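Local coordinates for cpftsy (Physcomitrella patens, PDB 4AK9), which probably serves as the GTP-binding receptor of the chloroplast signal recognition particle, helping to deliver proteins to the thylakoid membrane, at residues N29-V33 with V55-F61; F23-R27 with F312-P318. One frame throughout, in Å; residues are numbered along the deposited sequence.

How the contacts relate
Contacts 1 and 2 share helix 24-30, which lies between the end of helix 45-58 and the C-terminal helix 309-316. Contact 1 (29-33 with 55-61) is internal to the helical bundle, whereas contact 2 (23-27 with 312-318) ties the bundle's N-terminal part to the last helix of the GTPase domain. Their centres are about 11 Å apart and the two join directly: L30 CD1 lies 3.8 Å from F317 CZ, and F61 CZ is 4.2 Å from L316 CD1. L30, whose CD1 also packs on L316, and F61 carry the apolar packing from one contact into the other. Contact 1 holds the bundle together beside that interface; contact 2 is part of it.

Contact 1 of 2, residues N29-V33 with V55-F61; sequences NLAVV and VLLVSDF
The amide of N29 reaches across to the C-terminal turn of helix 45-58 and supplies both hydrogen bonds of this contact from a single nitrogen. ND2 donates to the backbone O of V55 at 3.1 Å, with the acceptor lying in the amide plane, and to S59 OG at 2.7 Å, where the hydroxyl is tilted 16° out of that plane. With two N-H groups on ND2, asparagine suits a place facing two acceptors, and this pair of bonds fixes the rotation of the amide. CG stands anti to the backbone N (chi1 172°), which carries the group toward the neighbouring helix. At the other end of the amide, OD1 lies 3.5 Å from the V58 CG1 methyl.

Apolar packing fills the rest. V55 is a knob in a hole formed by N29, L30, V32 and V33; its two methyls divide the work, CG2 meeting V32 CG2 at 3.6 Å and CG1 touching V33 CG2 at 3.9 Å. The branch at CB lets one short residue offer two methyls to the walls of the hole. L30 CD2 meets L56 CD2 at 4.0 Å, the two side chains crossing at about a right angle, and also approaches the F61 ring, one face of which is covered by L56 CD2.

Beyond S59 the helix is closed by a Schellman motif: D60 takes positive phi, D60 N bonds to L57 O, and F61 N bonds weakly to L56 O. D60 itself turns to R277 of its own chain and to R277 of the second subunit, while F61 packs on helices 63-78 and 85-101. Knobs-into-holes packing between helices suits a helical bundle, here the N domain of an SRP-type GTPase.

Contact 2 of 2, residues F23-R27 with F312-P318; sequences FSKTR and FVDALFP
The C-terminal helix 309-316 of the GTPase domain packs here against the start of helix 24-30, part of the interface between the helical bundle and the GTPase domain. F23, at the N-cap position of that helix, and F312 form a T-shaped pair: the edge of F312 points at the face of F23, with centroids 5.0 Å apart and planes at 83°. F312 CE1 makes the approach, 3.5 Å from F23 CZ. Phenylalanine offers both an apolar face, used by F23, and an edge of C-H groups, used by F312, with no polar side-chain atom to satisfy in this buried place. F312 also packs on helices 85-101 and 280-288. L316 CD2 continues the apolar layer, lying 4.0 Å from F23 CB and 3.8 Å from T26 CG2; the hydroxyl of T26 is held by G278 N.

R27 provides the polar link. Its NH1 donates to A315 O at 2.8 Å with an N-H...O angle of 166°, the acceptor lying in the guanidinium plane. The extended first part of the chain runs past L316 O before a bend at chi3 (55°) turns the guanidinium over S24 of its own helix, and CD rests 3.5 Å from P318 CD. NH1 also bonds to F20 O, and F20 makes a cation-pi contact with R27. A water lies 2.6 Å from L316 O. Such packing of a terminal helix against the bundle is characteristic of the NG domain of SRP-type GTPases.

Contact 1 of 2, residues N29-V33 with V55-F61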
loop_
_atom_site.group_PDB
_atom_site.type_symbol
_atom_site.label_atom_id
_atom_site.label_comp_id
_atom_site.label_asym_id
_atom_site.label_seq_id
_atom_site.Cartn_x
_atom_site.Cartn_y
_atom_site.Cartn_z
ATOM N N ASN A 29 -4.179 -5.013 -13.218
ATOM C CA ASN A 29 -2.780 -4.630 -13.026
ATOM C C ASN A 29 -1.871 -5.804 -13.295
ATOM O O ASN A 29 -0.846 -5.662 -13.961
ATOM C CB ASN A 29 -2.482 -4.075 -11.638
ATOM C CG ASN A 29 -0.976 -3.871 -11.411
ATOM O OD1 ASN A 29 -0.320 -3.088 -12.121
ATOM N ND2 ASN A 29 -0.423 -4.604 -10.439
ATOM N N LEU A 30 -2.261 -6.980 -12.794
ATOM C CA LEU A 30 -1.373 -8.136 -12.919
ATOM C C LEU A 30 -1.236 -8.658 -14.356
ATOM O O LEU A 30 -0.320 -9.436 -14.641
ATOM C CB LEU A 30 -1.808 -9.240 -11.994
ATOM C CG LEU A 30 -1.660 -8.904 -10.492
ATOM C CD1 LEU A 30 -2.232 -10.049 -9.671
ATOM C CD2 LEU A 30 -0.174 -8.650 -10.114
ATOM N N ALA A 31 -2.130 -8.219 -15.235
ATOM C CA ALA A 31 -2.111 -8.676 -16.640
ATOM C C ALA A 31 -0.850 -8.261 -17.393
ATOM O O ALA A 31 -0.418 -8.938 -18.340
ATOM C CB ALA A 31 -3.358 -8.191 -17.376
ATOM N N VAL A 32 -0.235 -7.165 -16.980
ATOM C CA VAL A 32 0.977 -6.739 -17.658
ATOM C C VAL A 32 2.125 -7.746 -17.497
ATOM O O VAL A 32 3.113 -7.678 -18.240
ATOM C CB VAL A 32 1.433 -5.339 -17.203
ATOM C CG1 VAL A 32 0.258 -4.366 -17.248
ATOM C CG2 VAL A 32 2.038 -5.402 -15.817
ATOM N N VAL A 33 1.999 -8.669 -16.539
ATOM C CA VAL A 33 3.046 -9.675 -16.309
ATOM C C VAL A 33 3.333 -10.499 -17.569
ATOM O O VAL A 33 4.499 -10.696 -17.947
ATOM C CB VAL A 33 2.718 -10.585 -15.100
ATOM C CG1 VAL A 33 3.619 -11.816 -15.069
ATOM C CG2 VAL A 33 2.881 -9.788 -13.794
ATOM N N VAL A 55 5.588 -4.696 -10.436
ATOM C CA VAL A 55 4.197 -4.918 -10.768
ATOM C C VAL A 55 3.465 -5.534 -9.563
ATOM O O VAL A 55 2.337 -5.113 -9.193
ATOM C CB VAL A 55 4.071 -5.789 -12.031
ATOM C CG1 VAL A 55 2.651 -6.257 -12.178
ATOM C CG2 VAL A 55 4.514 -4.955 -13.259
ATOM N N LEU A 56 4.105 -6.484 -8.900
ATOM C CA LEU A 56 3.550 -7.051 -7.670
ATOM C C LEU A 56 3.338 -6.011 -6.566
ATOM O O LEU A 56 2.304 -6.052 -5.882
ATOM C CB LEU A 56 4.420 -8.179 -7.124
ATOM C CG LEU A 56 4.659 -9.374 -8.067
ATOM C CD1 LEU A 56 5.425 -10.462 -7.324
ATOM C CD2 LEU A 56 3.328 -9.901 -8.619
ATOM N N LEU A 57 4.273 -5.090 -6.410
ATOM C CA LEU A 57 4.165 -4.035 -5.396
ATOM C C LEU A 57 2.955 -3.136 -5.681
ATOM O O LEU A 57 2.261 -2.698 -4.740
ATOM C CB LEU A 57 5.464 -3.205 -5.293
ATOM C CG LEU A 57 6.733 -3.911 -4.773
ATOM C CD1 LEU A 57 7.924 -2.927 -4.785
ATOM C CD2 LEU A 57 6.578 -4.481 -3.365
ATOM N N VAL A 58 2.666 -2.898 -6.946
ATOM C CA VAL A 58 1.503 -2.112 -7.321
ATOM C C VAL A 58 0.217 -2.770 -6.793
ATOM O O VAL A 58 -0.703 -2.091 -6.325
ATOM C CB VAL A 58 1.459 -1.861 -8.848
ATOM C CG1 VAL A 58 0.164 -1.129 -9.236
ATOM C CG2 VAL A 58 2.717 -1.075 -9.297
ATOM N N SER A 59 0.142 -4.097 -6.841
ATOM C CA SER A 59 -1.002 -4.810 -6.291
ATOM C C SER A 59 -0.894 -5.130 -4.789
ATOM O O SER A 59 -1.688 -5.901 -4.254
ATOM C CB SER A 59 -1.314 -6.084 -7.092
ATOM O OG SER A 59 -1.838 -5.745 -8.376
ATOM N N ASP A 60 0.047 -4.515 -4.082
ATOM C CA ASP A 60 0.183 -4.757 -2.637
ATOM C C ASP A 60 0.553 -6.158 -2.163
ATOM O O ASP A 60 0.209 -6.562 -1.052
ATOM C CB ASP A 60 -1.038 -4.248 -1.868
ATOM C CG ASP A 60 -0.811 -2.846 -1.329
ATOM O OD1 ASP A 60 0.258 -2.252 -1.631
ATOM O OD2 ASP A 60 -1.686 -2.342 -0.594
ATOM N N PHE A 61 1.247 -6.916 -3.006
ATOM C CA PHE A 61 2.254 -7.816 -2.464
ATOM C C PHE A 61 3.304 -6.891 -1.824
ATOM O O PHE A 61 3.920 -6.057 -2.518
ATOM C CB PHE A 61 2.885 -8.627 -3.590
ATOM C CG PHE A 61 1.933 -9.546 -4.285
ATOM C CD1 PHE A 61 1.088 -9.073 -5.288
ATOM C CD2 PHE A 61 1.910 -10.894 -3.971
ATOM C CE1 PHE A 61 0.224 -9.910 -5.945
ATOM C CE2 PHE A 61 1.038 -11.748 -4.630
ATOM C CZ PHE A 61 0.199 -11.263 -5.622
#

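Contact 2 of 2, residues F23-R27 with F312-P318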
loop_
_atom_site.group_PDB
_atom_site.type_symbol
_atom_site.label_atom_id
_atom_site.label_comp_id
_atom_site.label_asym_id
_atom_site.label_seq_id
_atom_site.Cartn_x
_atom_site.Cartn_y
_atom_site.Cartn_z
ATOM N N PHE A 23 -11.988 -10.141 -8.205
ATOM C CA PHE A 23 -10.600 -9.738 -8.368
ATOM C C PHE A 23 -10.264 -9.076 -9.704
ATOM O O PHE A 23 -9.090 -8.966 -10.047
ATOM C CB PHE A 23 -9.675 -10.914 -8.061
ATOM C CG PHE A 23 -9.640 -11.258 -6.598
ATOM C CD1 PHE A 23 -8.908 -10.481 -5.718
ATOM C CD2 PHE A 23 -10.400 -12.303 -6.091
ATOM C CE1 PHE A 23 -8.890 -10.762 -4.360
ATOM C CE2 PHE A 23 -10.378 -12.605 -4.714
ATOM C CZ PHE A 23 -9.622 -11.831 -3.852
ATOM N N SER A 24 -11.277 -8.613 -10.442
ATOM C CA SER A 24 -11.002 -8.074 -11.786
ATOM C C SER A 24 -10.078 -6.855 -11.759
ATOM O O SER A 24 -9.206 -6.713 -12.627
ATOM C CB SER A 24 -12.294 -7.768 -12.558
ATOM O OG SER A 24 -12.983 -6.672 -11.994
ATOM N N LYS A 25 -10.242 -5.967 -10.777
ATOM C CA LYS A 25 -9.338 -4.806 -10.740
ATOM C C LYS A 25 -7.903 -5.187 -10.430
ATOM O O LYS A 25 -6.961 -4.619 -11.004
ATOM C CB LYS A 25 -9.820 -3.740 -9.760
ATOM C CG LYS A 25 -11.113 -3.079 -10.176
ATOM C CD LYS A 25 -11.103 -1.607 -9.783
ATOM C CE LYS A 25 -12.511 -1.108 -9.445
ATOM N NZ LYS A 25 -13.344 -0.734 -10.638
ATOM N N THR A 26 -7.725 -6.152 -9.523
ATOM C CA THR A 26 -6.388 -6.637 -9.225
ATOM C C THR A 26 -5.788 -7.318 -10.451
ATOM O O THR A 26 -4.615 -7.101 -10.788
ATOM C CB THR A 26 -6.390 -7.631 -8.028
ATOM O OG1 THR A 26 -6.826 -6.938 -6.845
ATOM C CG2 THR A 26 -4.975 -8.166 -7.776
ATOM N N ARG A 27 -6.605 -8.126 -11.124
ATOM C CA ARG A 27 -6.141 -8.924 -12.265
ATOM C C ARG A 27 -5.677 -8.032 -13.403
ATOM O O ARG A 27 -4.711 -8.357 -14.114
ATOM C CB ARG A 27 -7.235 -9.910 -12.701
ATOM C CG ARG A 27 -6.850 -10.813 -13.849
ATOM C CD ARG A 27 -7.942 -11.823 -14.074
ATOM N NE ARG A 27 -9.246 -11.204 -14.287
ATOM C CZ ARG A 27 -10.281 -11.294 -13.458
ATOM N NH1 ARG A 27 -10.181 -11.967 -12.313
ATOM N NH2 ARG A 27 -11.425 -10.694 -13.782
ATOM N N PHE A 312 -7.922 -18.628 -5.682
ATOM C CA PHE A 312 -7.473 -17.247 -5.631
ATOM C C PHE A 312 -6.393 -17.005 -6.676
ATOM O O PHE A 312 -6.436 -16.011 -7.420
ATOM C CB PHE A 312 -6.956 -16.935 -4.219
ATOM C CG PHE A 312 -6.302 -15.595 -4.085
ATOM C CD1 PHE A 312 -7.062 -14.434 -4.022
ATOM C CD2 PHE A 312 -4.907 -15.492 -4.020
ATOM C CE1 PHE A 312 -6.426 -13.178 -3.895
ATOM C CE2 PHE A 312 -4.269 -14.230 -3.889
ATOM C CZ PHE A 312 -5.051 -13.084 -3.818
ATOM N N VAL A 313 -5.425 -17.920 -6.757
ATOM C CA VAL A 313 -4.328 -17.728 -7.687
ATOM C C VAL A 313 -4.876 -17.748 -9.121
ATOM O O VAL A 313 -4.499 -16.914 -9.968
ATOM C CB VAL A 313 -3.205 -18.792 -7.502
ATOM C CG1 VAL A 313 -2.152 -18.660 -8.614
ATOM C CG2 VAL A 313 -2.544 -18.623 -6.119
ATOM N N ASP A 314 -5.796 -18.667 -9.384
ATOM C CA ASP A 314 -6.451 -18.711 -10.703
ATOM C C ASP A 314 -7.289 -17.461 -11.045
ATOM O O ASP A 314 -7.448 -17.107 -12.214
ATOM C CB ASP A 314 -7.314 -19.960 -10.819
ATOM C CG ASP A 314 -6.484 -21.243 -10.846
ATOM O OD1 ASP A 314 -5.289 -21.193 -11.222
ATOM O OD2 ASP A 314 -7.049 -22.299 -10.489
ATOM N N ALA A 315 -7.819 -16.796 -10.025
ATOM C CA ALA A 315 -8.544 -15.551 -10.230
ATOM C C ALA A 315 -7.618 -14.375 -10.564
ATOM O O ALA A 315 -7.986 -13.491 -11.337
ATOM C CB ALA A 315 -9.417 -15.232 -9.019
ATOM N N LEU A 316 -6.427 -14.358 -9.985
ATOM C CA LEU A 316 -5.443 -13.320 -10.288
ATOM C C LEU A 316 -4.759 -13.564 -11.618
ATOM O O LEU A 316 -4.453 -12.621 -12.347
ATOM C CB LEU A 316 -4.357 -13.311 -9.229
ATOM C CG LEU A 316 -4.812 -12.969 -7.816
ATOM C CD1 LEU A 316 -3.587 -12.615 -6.985
ATOM C CD2 LEU A 316 -5.770 -11.842 -7.873
ATOM N N PHE A 317 -4.520 -14.841 -11.917
ATOM C CA PHE A 317 -3.732 -15.229 -13.089
ATOM C C PHE A 317 -4.432 -16.344 -13.855
ATOM O O PHE A 317 -3.985 -17.486 -13.831
ATOM C CB PHE A 317 -2.356 -15.748 -12.663
ATOM C CG PHE A 317 -1.500 -14.738 -11.975
ATOM C CD1 PHE A 317 -0.902 -13.709 -12.690
ATOM C CD2 PHE A 317 -1.256 -14.837 -10.602
ATOM C CE1 PHE A 317 -0.085 -12.774 -12.040
ATOM C CE2 PHE A 317 -0.439 -13.907 -9.945
ATOM C CZ PHE A 317 0.150 -12.890 -10.663
ATOM N N PRO A 318 -5.537 -16.026 -14.538
ATOM C CA PRO A 318 -6.246 -17.086 -15.266
ATOM C C PRO A 318 -5.437 -17.596 -16.468
ATOM O O PRO A 318 -4.514 -16.921 -16.959
ATOM C CB PRO A 318 -7.520 -16.392 -15.743
ATOM C CG PRO A 318 -7.153 -14.951 -15.831
ATOM C CD PRO A 318 -6.152 -14.704 -14.734
ATOM O OXT PRO A 318 -5.689 -18.703 -16.963
HETATM O O HOH W 1 -3.536 -11.581 -14.500
#